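Local coordinates for DNA-binding response regulator, merR family (Colwellia psychrerythraea, PDB 3CNB), which probably binds DNA as a response regulator whose signal receiver domain, the part in this chain, is predicted to be phosphorylated, at residues 11-16 and 57-62; 20-25 and 39-44; 29-34 and 122-127; 61-66 and 89-94; 71-76 and 105-110. All coordinates share one frame; numbering follows the deposited sequence.

Interaction 1: residues 11-16 and 57-62; sequences ILIIED and VVMLDL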
# COMPACT_ATOMS: atom_id res chain seq x y z
N ILE A 11 4.98 -6.54 4.82
CA ILE A 11 4.26 -5.39 4.29
C ILE A 11 5.26 -4.39 3.77
O ILE A 11 6.21 -4.06 4.47
CB ILE A 11 3.36 -4.71 5.36
CG1 ILE A 11 2.25 -5.64 5.81
CG2 ILE A 11 2.72 -3.41 4.82
CD1 ILE A 11 1.66 -5.27 7.15
N LEU A 12 5.02 -3.89 2.55
CA LEU A 12 5.82 -2.81 1.97
C LEU A 12 5.01 -1.52 1.88
O LEU A 12 3.93 -1.48 1.26
CB LEU A 12 6.32 -3.21 0.56
CG LEU A 12 7.53 -2.61 -0.19
CD1 LEU A 12 7.12 -2.24 -1.62
CD2 LEU A 12 8.22 -1.44 0.49
N ILE A 13 5.54 -0.46 2.47
CA ILE A 13 4.92 0.85 2.44
C ILE A 13 5.65 1.74 1.46
O ILE A 13 6.85 1.99 1.62
CB ILE A 13 4.92 1.53 3.86
CG1 ILE A 13 4.05 0.75 4.84
CG2 ILE A 13 4.45 3.01 3.80
CD1 ILE A 13 4.46 0.98 6.28
N ILE A 14 4.94 2.22 0.46
CA ILE A 14 5.44 3.16 -0.49
C ILE A 14 4.94 4.56 -0.22
O ILE A 14 3.82 4.86 -0.46
CB ILE A 14 5.08 2.74 -1.89
CG1 ILE A 14 5.74 1.42 -2.24
CG2 ILE A 14 5.43 3.77 -2.84
CD1 ILE A 14 5.14 0.68 -3.30
N GLU A 15 5.81 5.41 0.27
CA GLU A 15 5.44 6.69 0.84
C GLU A 15 6.61 7.67 1.03
O GLU A 15 7.50 7.38 1.76
CB GLU A 15 4.76 6.44 2.17
CG GLU A 15 4.38 7.62 2.97
CD GLU A 15 3.38 8.48 2.31
OE1 GLU A 15 3.72 9.58 1.95
OE2 GLU A 15 2.27 8.06 2.10
N ASP A 16 6.60 8.83 0.41
CA ASP A 16 7.70 9.77 0.57
C ASP A 16 7.66 10.69 1.76
O ASP A 16 8.64 11.28 2.08
CB ASP A 16 8.12 10.51 -0.70
CG ASP A 16 7.00 11.20 -1.38
OD1 ASP A 16 5.91 11.15 -0.84
OD2 ASP A 16 7.17 11.78 -2.43
N VAL A 57 1.42 -7.48 1.36
CA VAL A 57 0.59 -6.29 1.32
C VAL A 57 1.45 -5.10 0.89
O VAL A 57 2.56 -4.93 1.40
CB VAL A 57 -0.05 -5.98 2.73
CG1 VAL A 57 -0.90 -4.71 2.67
CG2 VAL A 57 -0.92 -7.15 3.22
N VAL A 58 0.97 -4.29 -0.05
CA VAL A 58 1.57 -2.96 -0.24
C VAL A 58 0.61 -1.81 -0.02
O VAL A 58 -0.50 -1.76 -0.58
CB VAL A 58 2.44 -2.72 -1.57
CG1 VAL A 58 3.00 -3.99 -2.19
CG2 VAL A 58 1.76 -1.79 -2.60
N MET A 59 1.07 -0.88 0.81
CA MET A 59 0.40 0.37 1.04
C MET A 59 1.01 1.36 0.06
O MET A 59 2.20 1.69 0.14
CB MET A 59 0.59 0.83 2.50
CG MET A 59 0.27 -0.26 3.55
SD MET A 59 -1.49 -0.54 3.81
CE MET A 59 -1.99 1.05 4.38
N LEU A 60 0.18 1.85 -0.85
CA LEU A 60 0.64 2.63 -1.98
C LEU A 60 0.14 4.08 -1.94
O LEU A 60 -1.06 4.35 -2.13
CB LEU A 60 0.17 1.94 -3.27
CG LEU A 60 0.49 2.59 -4.63
CD1 LEU A 60 1.97 2.52 -4.91
CD2 LEU A 60 -0.28 1.94 -5.74
N ASP A 61 1.05 5.02 -1.71
CA ASP A 61 0.70 6.44 -1.79
C ASP A 61 0.67 6.88 -3.27
O ASP A 61 1.69 6.83 -3.96
CB ASP A 61 1.67 7.26 -0.94
CG ASP A 61 1.39 8.76 -0.98
OD1 ASP A 61 0.22 9.18 -1.05
OD2 ASP A 61 2.38 9.53 -0.92
N LEU A 62 -0.50 7.32 -3.73
CA LEU A 62 -0.71 7.78 -5.10
C LEU A 62 -0.21 9.20 -5.39
O LEU A 62 -0.51 9.78 -6.45
CB LEU A 62 -2.20 7.70 -5.47
CG LEU A 62 -3.00 6.42 -5.33
CD1 LEU A 62 -4.40 6.59 -5.92
CD2 LEU A 62 -2.23 5.30 -6.01

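Interaction 2: residues 20-25 and 39-44; sequences FADMLT and IAYNPF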
# COMPACT_ATOMS: atom_id res chain seq x y z
N PHE A 20 4.87 10.48 8.35
CA PHE A 20 3.71 9.63 8.10
C PHE A 20 4.09 8.16 7.87
O PHE A 20 3.42 7.26 8.39
CB PHE A 20 2.87 10.16 6.93
CG PHE A 20 1.63 9.36 6.69
CD1 PHE A 20 0.60 9.34 7.65
CD2 PHE A 20 1.49 8.59 5.53
CE1 PHE A 20 -0.55 8.56 7.43
CE2 PHE A 20 0.36 7.81 5.30
CZ PHE A 20 -0.67 7.79 6.24
N ALA A 21 5.15 7.93 7.10
CA ALA A 21 5.64 6.57 6.85
C ALA A 21 6.06 5.86 8.13
O ALA A 21 5.89 4.65 8.24
CB ALA A 21 6.81 6.57 5.84
N ASP A 22 6.61 6.62 9.09
CA ASP A 22 7.06 6.06 10.36
C ASP A 22 5.85 5.78 11.27
O ASP A 22 5.88 4.85 12.07
CB ASP A 22 8.03 7.00 11.10
CG ASP A 22 9.39 7.15 10.38
OD1 ASP A 22 9.64 6.50 9.34
OD2 ASP A 22 10.22 7.95 10.88
N MET A 23 4.82 6.62 11.14
CA MET A 23 3.59 6.47 11.92
C MET A 23 2.77 5.27 11.44
O MET A 23 2.35 4.43 12.25
CB MET A 23 2.75 7.75 11.89
CG MET A 23 1.26 7.53 12.22
SD MET A 23 0.26 9.02 12.34
CE MET A 23 1.32 9.94 13.48
N LEU A 24 2.57 5.19 10.12
CA LEU A 24 1.94 4.02 9.51
C LEU A 24 2.69 2.73 9.83
O LEU A 24 2.08 1.70 10.09
CB LEU A 24 1.82 4.21 7.99
CG LEU A 24 1.07 3.14 7.19
CD1 LEU A 24 -0.35 2.94 7.70
CD2 LEU A 24 1.05 3.50 5.73
N THR A 25 4.02 2.80 9.84
CA THR A 25 4.85 1.63 10.14
C THR A 25 4.63 1.20 11.58
O THR A 25 4.45 0.01 11.84
CB THR A 25 6.38 1.90 9.91
OG1 THR A 25 6.60 2.22 8.53
CG2 THR A 25 7.22 0.68 10.26
N ILE A 39 9.77 0.19 4.41
CA ILE A 39 9.42 1.44 3.74
C ILE A 39 10.30 1.70 2.52
O ILE A 39 11.51 1.59 2.58
CB ILE A 39 9.52 2.67 4.68
CG1 ILE A 39 8.77 2.43 6.00
CG2 ILE A 39 8.95 3.89 4.01
CD1 ILE A 39 9.23 3.36 7.12
N ALA A 40 9.64 2.06 1.42
CA ALA A 40 10.30 2.62 0.27
C ALA A 40 9.93 4.11 0.20
O ALA A 40 8.75 4.47 0.06
CB ALA A 40 9.88 1.89 -0.96
N TYR A 41 10.95 4.96 0.33
CA TYR A 41 10.77 6.41 0.43
C TYR A 41 10.80 7.11 -0.90
O TYR A 41 10.54 8.30 -0.98
CB TYR A 41 11.86 7.03 1.31
CG TYR A 41 11.76 6.72 2.79
CD1 TYR A 41 10.74 7.26 3.57
CD2 TYR A 41 12.68 5.88 3.40
CE1 TYR A 41 10.66 6.96 4.94
CE2 TYR A 41 12.61 5.58 4.75
CZ TYR A 41 11.59 6.12 5.51
OH TYR A 41 11.53 5.83 6.85
N ASN A 42 11.13 6.37 -1.96
CA ASN A 42 11.29 6.98 -3.28
C ASN A 42 10.93 5.95 -4.34
O ASN A 42 10.89 4.77 -4.01
CB ASN A 42 12.74 7.48 -3.46
CG ASN A 42 13.76 6.37 -3.37
OD1 ASN A 42 13.82 5.48 -4.23
ND2 ASN A 42 14.59 6.42 -2.33
N PRO A 43 10.69 6.38 -5.60
CA PRO A 43 10.24 5.42 -6.62
C PRO A 43 11.17 4.23 -6.93
O PRO A 43 10.68 3.14 -7.22
CB PRO A 43 10.04 6.28 -7.87
CG PRO A 43 9.94 7.69 -7.37
CD PRO A 43 10.80 7.75 -6.16
N PHE A 44 12.49 4.43 -6.87
CA PHE A 44 13.43 3.35 -7.20
C PHE A 44 13.36 2.26 -6.15
O PHE A 44 13.28 1.06 -6.47
CB PHE A 44 14.89 3.84 -7.31
CG PHE A 44 15.88 2.73 -7.55
CD1 PHE A 44 16.21 2.34 -8.85
CD2 PHE A 44 16.45 2.04 -6.47
CE1 PHE A 44 17.12 1.29 -9.07
CE2 PHE A 44 17.34 0.99 -6.67
CZ PHE A 44 17.68 0.61 -7.98

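Interaction 3: residues 29-34 and 122-127; sequences ENLFPY and KTIKQL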
# COMPACT_ATOMS: atom_id res chain seq x y z
N GLU A 29 3.07 -2.25 12.92
CA GLU A 29 3.85 -3.11 13.85
C GLU A 29 3.10 -3.41 15.14
O GLU A 29 3.19 -4.52 15.66
CB GLU A 29 5.23 -2.52 14.17
CG GLU A 29 6.16 -2.50 12.94
CD GLU A 29 7.53 -1.90 13.18
OE1 GLU A 29 7.68 -1.07 14.11
OE2 GLU A 29 8.45 -2.25 12.42
N ASN A 30 2.40 -2.40 15.68
CA ASN A 30 1.49 -2.58 16.82
C ASN A 30 0.44 -3.64 16.50
O ASN A 30 0.21 -4.53 17.29
CB ASN A 30 0.79 -1.26 17.19
CG ASN A 30 1.73 -0.21 17.74
OD1 ASN A 30 2.89 -0.49 18.01
ND2 ASN A 30 1.23 1.03 17.89
N LEU A 31 -0.17 -3.52 15.32
CA LEU A 31 -1.24 -4.42 14.86
C LEU A 31 -0.73 -5.83 14.58
O LEU A 31 -1.41 -6.81 14.87
CB LEU A 31 -1.85 -3.86 13.57
CG LEU A 31 -3.36 -3.68 13.42
CD1 LEU A 31 -3.66 -3.43 11.96
CD2 LEU A 31 -4.15 -4.87 13.95
N PHE A 32 0.45 -5.94 13.98
CA PHE A 32 0.99 -7.25 13.61
C PHE A 32 2.41 -7.36 14.14
O PHE A 32 3.35 -7.09 13.39
CB PHE A 32 1.02 -7.43 12.08
CG PHE A 32 -0.31 -7.25 11.40
CD1 PHE A 32 -0.55 -6.12 10.60
CD2 PHE A 32 -1.30 -8.22 11.49
CE1 PHE A 32 -1.77 -5.94 9.95
CE2 PHE A 32 -2.54 -8.05 10.84
CZ PHE A 32 -2.78 -6.91 10.07
N PRO A 33 2.59 -7.78 15.42
CA PRO A 33 3.91 -7.83 16.09
C PRO A 33 4.91 -8.80 15.44
O PRO A 33 6.11 -8.69 15.70
CB PRO A 33 3.57 -8.32 17.51
CG PRO A 33 2.13 -8.05 17.68
CD PRO A 33 1.53 -8.26 16.32
N TYR A 34 4.44 -9.71 14.60
CA TYR A 34 5.31 -10.67 13.90
C TYR A 34 5.50 -10.39 12.40
O TYR A 34 6.21 -11.13 11.73
CB TYR A 34 4.82 -12.11 14.14
CG TYR A 34 4.80 -12.50 15.60
CD1 TYR A 34 5.97 -12.85 16.26
CD2 TYR A 34 3.61 -12.48 16.32
CE1 TYR A 34 5.97 -13.19 17.60
CE2 TYR A 34 3.59 -12.82 17.68
CZ TYR A 34 4.77 -13.18 18.31
OH TYR A 34 4.76 -13.51 19.64
N LYS A 122 -9.56 -2.44 10.76
CA LYS A 122 -10.55 -3.46 10.37
C LYS A 122 -10.25 -4.01 8.99
O LYS A 122 -10.25 -5.23 8.79
CB LYS A 122 -11.93 -2.80 10.31
CG LYS A 122 -13.10 -3.77 10.15
CD LYS A 122 -13.86 -3.84 11.45
CE LYS A 122 -15.20 -4.49 11.30
NZ LYS A 122 -16.01 -4.17 12.50
N THR A 123 -10.01 -3.09 8.04
CA THR A 123 -9.83 -3.40 6.62
C THR A 123 -8.64 -4.30 6.38
O THR A 123 -8.80 -5.38 5.82
CB THR A 123 -9.69 -2.12 5.78
OG1 THR A 123 -10.86 -1.31 5.97
CG2 THR A 123 -9.56 -2.43 4.30
N ILE A 124 -7.46 -3.90 6.84
CA ILE A 124 -6.25 -4.70 6.59
C ILE A 124 -6.31 -6.08 7.24
O ILE A 124 -5.86 -7.05 6.64
CB ILE A 124 -4.91 -3.94 6.94
CG1 ILE A 124 -3.70 -4.69 6.35
CG2 ILE A 124 -4.74 -3.75 8.46
CD1 ILE A 124 -2.39 -3.88 6.37
N LYS A 125 -6.87 -6.17 8.45
CA LYS A 125 -7.05 -7.47 9.11
C LYS A 125 -7.97 -8.39 8.29
O LYS A 125 -7.65 -9.56 8.05
CB LYS A 125 -7.61 -7.27 10.52
CG LYS A 125 -6.62 -6.68 11.50
CD LYS A 125 -6.82 -7.26 12.89
CE LYS A 125 -7.98 -6.62 13.63
NZ LYS A 125 -8.16 -7.24 14.97
N GLN A 126 -9.11 -7.86 7.86
CA GLN A 126 -10.01 -8.58 6.98
C GLN A 126 -9.28 -9.11 5.75
O GLN A 126 -9.28 -10.31 5.48
CB GLN A 126 -11.18 -7.69 6.55
CG GLN A 126 -12.37 -8.44 5.99
CD GLN A 126 -12.52 -8.26 4.50
OE1 GLN A 126 -12.45 -7.15 3.98
NE2 GLN A 126 -12.74 -9.37 3.79
N LEU A 127 -8.65 -8.20 5.01
CA LEU A 127 -7.97 -8.57 3.75
C LEU A 127 -6.90 -9.63 3.92
O LEU A 127 -6.74 -10.49 3.05
CB LEU A 127 -7.41 -7.33 3.04
CG LEU A 127 -8.46 -6.37 2.48
CD1 LEU A 127 -7.84 -5.01 2.15
CD2 LEU A 127 -9.20 -6.95 1.26

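Interaction 4: residues 61-66 and 89-94; sequences DLMMVG and AMTGAL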
# COMPACT_ATOMS: atom_id res chain seq x y z
N ASP A 61 1.05 5.02 -1.71
CA ASP A 61 0.70 6.44 -1.79
C ASP A 61 0.67 6.88 -3.27
O ASP A 61 1.69 6.83 -3.96
CB ASP A 61 1.67 7.26 -0.94
CG ASP A 61 1.39 8.76 -0.98
OD1 ASP A 61 0.22 9.18 -1.05
OD2 ASP A 61 2.38 9.53 -0.92
N LEU A 62 -0.50 7.32 -3.73
CA LEU A 62 -0.71 7.78 -5.10
C LEU A 62 -0.21 9.20 -5.39
O LEU A 62 -0.51 9.78 -6.45
CB LEU A 62 -2.20 7.70 -5.47
CG LEU A 62 -3.00 6.42 -5.33
CD1 LEU A 62 -4.40 6.59 -5.92
CD2 LEU A 62 -2.23 5.30 -6.01
N MET A 63 0.52 9.80 -4.45
CA MET A 63 0.99 11.16 -4.63
C MET A 63 2.47 11.25 -4.33
O MET A 63 2.98 12.35 -4.07
CB MET A 63 0.19 12.13 -3.76
CG MET A 63 -1.27 12.26 -4.18
SD MET A 63 -2.01 13.80 -3.67
CE MET A 63 -1.36 13.94 -2.00
N MET A 64 3.14 10.10 -4.38
CA MET A 64 4.60 10.05 -4.29
C MET A 64 5.11 10.81 -5.52
O MET A 64 4.62 10.61 -6.64
CB MET A 64 5.14 8.61 -4.21
CG MET A 64 6.66 8.50 -4.39
SD MET A 64 7.45 6.91 -4.13
CE MET A 64 7.54 6.97 -2.36
N VAL A 65 6.05 11.73 -5.28
CA VAL A 65 6.59 12.60 -6.31
C VAL A 65 7.50 11.78 -7.22
O VAL A 65 8.38 11.07 -6.75
CB VAL A 65 7.37 13.79 -5.67
CG1 VAL A 65 8.04 14.68 -6.73
CG2 VAL A 65 6.44 14.63 -4.80
N GLY A 66 7.24 11.85 -8.53
CA GLY A 66 8.10 11.15 -9.50
C GLY A 66 7.74 9.70 -9.78
O GLY A 66 8.57 8.95 -10.31
N ALA A 89 -4.41 1.43 -1.73
CA ALA A 89 -4.02 2.79 -2.09
C ALA A 89 -4.31 3.81 -0.99
O ALA A 89 -5.23 3.65 -0.20
CB ALA A 89 -4.70 3.21 -3.39
N MET A 90 -3.49 4.86 -0.94
CA MET A 90 -3.70 6.02 -0.09
C MET A 90 -3.49 7.27 -0.95
O MET A 90 -2.65 7.25 -1.86
CB MET A 90 -2.68 6.07 1.07
CG MET A 90 -2.28 4.75 1.68
SD MET A 90 -1.09 4.99 2.99
CE MET A 90 0.45 5.01 2.08
N THR A 91 -4.23 8.33 -0.68
CA THR A 91 -4.08 9.60 -1.42
C THR A 91 -4.58 10.80 -0.60
O THR A 91 -5.40 10.63 0.30
CB THR A 91 -4.73 9.57 -2.84
OG1 THR A 91 -4.28 10.69 -3.60
CG2 THR A 91 -6.27 9.55 -2.79
N GLY A 92 -4.07 11.99 -0.89
CA GLY A 92 -4.52 13.22 -0.23
C GLY A 92 -5.94 13.55 -0.67
O GLY A 92 -6.91 13.14 -0.02
N ALA A 93 -6.06 14.26 -1.78
CA ALA A 93 -7.37 14.59 -2.32
C ALA A 93 -8.04 13.38 -3.00
O ALA A 93 -7.77 13.08 -4.16
CB ALA A 93 -7.28 15.79 -3.28
N LEU A 94 -8.89 12.67 -2.24
CA LEU A 94 -9.80 11.67 -2.81
C LEU A 94 -10.80 12.35 -3.74
O LEU A 94 -11.53 13.26 -3.32
CB LEU A 94 -10.64 10.97 -1.73
CG LEU A 94 -10.31 9.72 -0.92
CD1 LEU A 94 -11.58 9.11 -0.36
CD2 LEU A 94 -9.58 8.69 -1.72

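Interaction 5: residues 71-76 and 105-110; sequences SICHRI and LGAETC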
# COMPACT_ATOMS: atom_id res chain seq x y z
N SER A 71 -0.19 3.43 -12.51
CA SER A 71 0.61 2.56 -13.34
C SER A 71 1.29 1.45 -12.52
O SER A 71 1.29 0.28 -12.93
CB SER A 71 1.67 3.42 -14.06
OG SER A 71 1.92 2.93 -15.36
N ILE A 72 1.89 1.84 -11.39
CA ILE A 72 2.55 0.94 -10.45
C ILE A 72 1.57 -0.12 -9.94
O ILE A 72 1.88 -1.32 -9.93
CB ILE A 72 3.17 1.74 -9.28
CG1 ILE A 72 4.58 2.21 -9.65
CG2 ILE A 72 3.44 0.82 -8.07
CD1 ILE A 72 4.70 3.40 -10.53
N CYS A 73 0.37 0.32 -9.55
CA CYS A 73 -0.69 -0.61 -9.12
C CYS A 73 -1.07 -1.60 -10.21
O CYS A 73 -1.18 -2.80 -9.97
CB CYS A 73 -1.93 0.16 -8.69
SG CYS A 73 -3.27 -0.90 -8.05
N HIS A 74 -1.27 -1.09 -11.42
CA HIS A 74 -1.54 -1.92 -12.57
C HIS A 74 -0.43 -2.94 -12.81
O HIS A 74 -0.72 -4.14 -12.97
CB HIS A 74 -1.74 -1.05 -13.81
CG HIS A 74 -2.08 -1.82 -15.04
ND1 HIS A 74 -3.04 -2.81 -15.06
CD2 HIS A 74 -1.61 -1.72 -16.31
CE1 HIS A 74 -3.14 -3.30 -16.28
NE2 HIS A 74 -2.29 -2.65 -17.06
N ARG A 75 0.83 -2.49 -12.79
CA ARG A 75 1.99 -3.42 -12.92
C ARG A 75 2.03 -4.49 -11.84
O ARG A 75 2.38 -5.62 -12.13
CB ARG A 75 3.34 -2.66 -12.96
CG ARG A 75 4.61 -3.55 -13.03
CD ARG A 75 5.26 -3.74 -11.64
NE ARG A 75 6.40 -4.67 -11.68
CZ ARG A 75 6.34 -5.97 -11.40
NH1 ARG A 75 5.20 -6.54 -11.04
NH2 ARG A 75 7.44 -6.71 -11.48
N ILE A 76 1.73 -4.13 -10.59
CA ILE A 76 1.72 -5.11 -9.49
C ILE A 76 0.65 -6.18 -9.73
O ILE A 76 0.93 -7.38 -9.68
CB ILE A 76 1.52 -4.48 -8.08
CG1 ILE A 76 2.77 -3.68 -7.67
CG2 ILE A 76 1.21 -5.60 -7.00
CD1 ILE A 76 2.54 -2.60 -6.62
N LEU A 105 -7.85 -0.76 -11.40
CA LEU A 105 -6.47 -1.20 -11.67
C LEU A 105 -5.96 -2.29 -10.73
O LEU A 105 -4.84 -2.78 -10.91
CB LEU A 105 -5.53 0.01 -11.70
CG LEU A 105 -5.73 0.84 -12.98
CD1 LEU A 105 -5.00 2.16 -12.91
CD2 LEU A 105 -5.31 0.07 -14.26
N GLY A 106 -6.78 -2.70 -9.76
CA GLY A 106 -6.45 -3.81 -8.88
C GLY A 106 -6.28 -3.56 -7.38
O GLY A 106 -6.19 -4.51 -6.61
N ALA A 107 -6.25 -2.30 -6.95
CA ALA A 107 -6.25 -1.96 -5.51
C ALA A 107 -7.56 -2.42 -4.84
O ALA A 107 -8.61 -2.37 -5.46
CB ALA A 107 -6.06 -0.46 -5.32
N GLU A 108 -7.49 -2.86 -3.58
CA GLU A 108 -8.71 -3.31 -2.86
C GLU A 108 -9.62 -2.14 -2.56
O GLU A 108 -10.86 -2.26 -2.55
CB GLU A 108 -8.37 -4.01 -1.53
CG GLU A 108 -7.54 -5.25 -1.66
CD GLU A 108 -8.16 -6.28 -2.55
OE1 GLU A 108 -9.40 -6.45 -2.51
OE2 GLU A 108 -7.39 -6.93 -3.29
N THR A 109 -8.98 -1.01 -2.30
CA THR A 109 -9.64 0.18 -1.85
C THR A 109 -8.64 1.33 -1.81
O THR A 109 -7.45 1.13 -2.05
CB THR A 109 -10.28 -0.04 -0.45
OG1 THR A 109 -11.10 1.09 -0.12
CG2 THR A 109 -9.21 -0.28 0.63
N CYS A 110 -9.15 2.52 -1.52
CA CYS A 110 -8.32 3.68 -1.47
C CYS A 110 -8.70 4.53 -0.26
O CYS A 110 -9.87 4.83 -0.06
CB CYS A 110 -8.43 4.47 -2.78
SG CYS A 110 -7.39 5.94 -2.87
O HOH W 1 -4.84 -4.54 -13.11

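Interaction 1: residues 11-16 and 57-62
Ile13 and Met59 stand side by side at the apolar centre of two neighbouring parallel strands, the pair at the heart of the CheY-like receiver sheet. Met59 CG lies 4.1 Å from Ile13 CG1, and the methionine then bends twice, at chi2 and chi3, so that its sulfur leads away from the pair. Ile11 and Val57 point to this same face, which also carries contacts to helix 18-31. On the reverse face Ile14 reaches Leu60, CD1 to CD1 at 4.0 Å, and Leu12 lies beside Val58. Branched aliphatic residues suit both faces because each is covered by helices. The backbones are joined by four hydrogen bonds in regular parallel alternation: Leu12 and Ile14 each donate and accept, the straightest bond being Ile14 N to Met59 O at 2.8 Å (169°). At the C-terminal end the apolar ladder gives way to acids. Asp61, the predicted phosphorylation site, has CG anti to its backbone N (chi1 179°), which swings the carboxylate toward Glu15. The two carboxylate planes are 25° apart, and their repulsion is probably eased by Lys113, which forms salt bridges with both Glu15 OE2 and Asp61 OD1. Asp16 instead turns OD2 to the backbone N of Val65. Glu15 OE1, which accepts a hydrogen bond from Asp17 N, lies 3.2 Å from Asp61 OD2, another acceptor.

Interaction 2: residues 20-25 and 39-44
Tyr41 lays one face of its ring over the CG2 methyl of Ile39, which sits 3.6 Å above the ring plane and toward the rim. Ala21 fills the angle between these two side chains: its CB is 3.9 Å from Ile39 CG2 and 4.0 Å from Tyr41 CE1. A residue as small as alanine suits this place, since it lets the helix come close to the strand. The ring also turns its hydroxyl toward the next residue of the helix, where Tyr41 OH gives a weak hydrogen bond to Asp22 OD1 at 3.2 Å. That oxygen lies at the ring edge, near its plane, while the carboxylate as a whole stands steeply to the ring, their planes 76° apart. The other oxygen of Asp22, OD2, has its own partner in a salt bridge with Lys18. Strand 10-14, helix 18-31 and strand 36-40 form the first beta-alpha-beta unit of the receiver domain, and here the helix packs against the second of those strands. One turn further along, Thr25 has OG1 beside its backbone N (chi1 -62°), from where it donates to Ala21 O at 2.5 Å. Because Thr25 N donates to the same carbonyl, two bonds grip Ala21 O. The hydroxyl is pressed closely by Ile39, with CD1 3.2 Å from Thr25 OG1. An alanine in place of Thr25 would lack the hydroxyl and its bond to that carbonyl, and would probably loosen the packing on Ile39. At the far end, Asn42 N-caps helix 43-52, OD1 accepting from Asp45 N.

Interaction 3: residues 29-34 and 122-127
Phe32, Leu31 and Lys125 give up the most surface here; the phenylalanine and the leucine meet the CG2 methyl of Ile124, and the lysine lies against both of them. Phe32 is the first residue beyond helix 18-31 to leave helical angles, and its CG lies beside the backbone N (chi1 -56°), which carries the ring out toward helix 117-129. Ile124 CG2 meets the ring at its edge, near the plane, 4.0 Å from Phe32 CE1. A phenylalanine suits this place because a flat ring can offer an edge to one neighbour and a face to another: Leu31 CB lies 3.9 Å above its plane, offset toward the rim. Phe9 adds an edge-to-face ring contact from outside the pair. In the receiver fold helices 18-31 and 117-129 lie on the same face of the parallel sheet, so this contact joins the C-terminal end of the first helix to the last. Beneath it Ile11 touches Phe32, and Val57 touches Ile124. An alanine in place of Phe32 would remove the ring with its contacts to Ile124 and Phe9, and would probably loosen the end of helix 18-31 against helix 117-129. Leu31 forks across the helix surface, its first torsion (chi1 -129°) lying far from a staggered value. One branch, CD1, is 3.7 Å from Ile124 CG2; the other, CD2, is 3.7 Å from Lys125 CD. The lysine bends at chi2 and chi3; its aliphatic CG and CD lie against Leu31, CG also near the tip of the Phe32 ring, while NZ turns to a long, weak ion pair with Glu121.

Interaction 4: residues 61-66 and 89-94
Met63 swings over the start of the opposite loop. Its CG lies beside the backbone N (chi1 -67°), the chain then runs extended, and a final bend at chi3 (-42°) brings CE to 3.5 Å from Gly92 N. That N-H is buried with no partner in the model. Glycine suits the position, since a beta carbon would come within 2.7 Å of Met63 CE. Thr91 meets the same methionine nearly at right angles: OG1 is anti to its backbone N and lies 3.4 Å from Met63 CG, while its methyl takes the crowded position. Here the chain leaves strands 57-61 and 86-91 at the C-terminal edge of a CheY-like sheet, and Thr91 probably corresponds to the serine or threonine that responds to phosphorylation in relatives. One parallel-strand bond ties the edge together, Leu62 N to Met90 O at 2.9 Å and almost linear (175°). Leu62 has CG beside its backbone N, which sets Leu62 CG 4.1 Å from Ala89 CB, with Ile102 of helix 96-104 covering both. On the reverse face Met90 extends, then bends at chi3 until CE rests 4.0 Å from Asp61 CB. Asp61 OD1, salt-bridged to Lys113, also takes a weak bond from Met63 N.

Interaction 5: residues 71-76 and 105-110
Leu105 O is held by one hydrogen bond here, donated by a water at 2.8 Å. The same water lies in the plane of the His74 ring, at its edge, 3.2 Å from ND1, and so links the helix to the loop where no direct hydrogen bond does. Histidine suits this outer position: CG is anti to the backbone N (chi1 -178°), and its CB and ring also give Leu105 an apolar surface, with Leu105 CD2 3.8 Å from His74 CB. The two side chains cross at about a right angle. Gly106 closes helix 96-104 with a Schellman motif; at its positive phi (117°) a beta carbon would be jammed against Leu105 O, so glycine fits naturally. Deeper in, Cys73 points its sulfur at the turn, again anti to the backbone N. Cys73 SG is 3.5 Å from Ala107 N, and the Ala107 methyl lies 3.9 Å from Cys73 SG. Both residues are small, which allows the helix to approach the chain closely. Helix 69-77 thus packs beside the end of helix 96-104, with Ile102 of that helix touching both Cys73 and Ala107, and Val87 of strand 86-91 also meeting Cys73.

In the fold
From the N terminus, interaction 1 opens on strand 10-14 and closes when the chain returns as strand 57-61. Interaction 2 falls wholly within that loop, packing helix 18-31 on strand 36-40. Interaction 3 opens at the end of the same helix and closes only at helix 117-129, so it crosses interactions 1 and 2 and encloses interactions 4 and 5. Interaction 4 starts at Asp61 and Leu62, where interaction 1 ends, and reaches strand 86-91. Interaction 5 opens on helix 69-77 before interaction 4 has closed, crosses it, and closes at 105-110, leading into edge strand 109-112. Interactions 3 and 5 have centres about 20 Å apart, although Leu127 still touches Glu108.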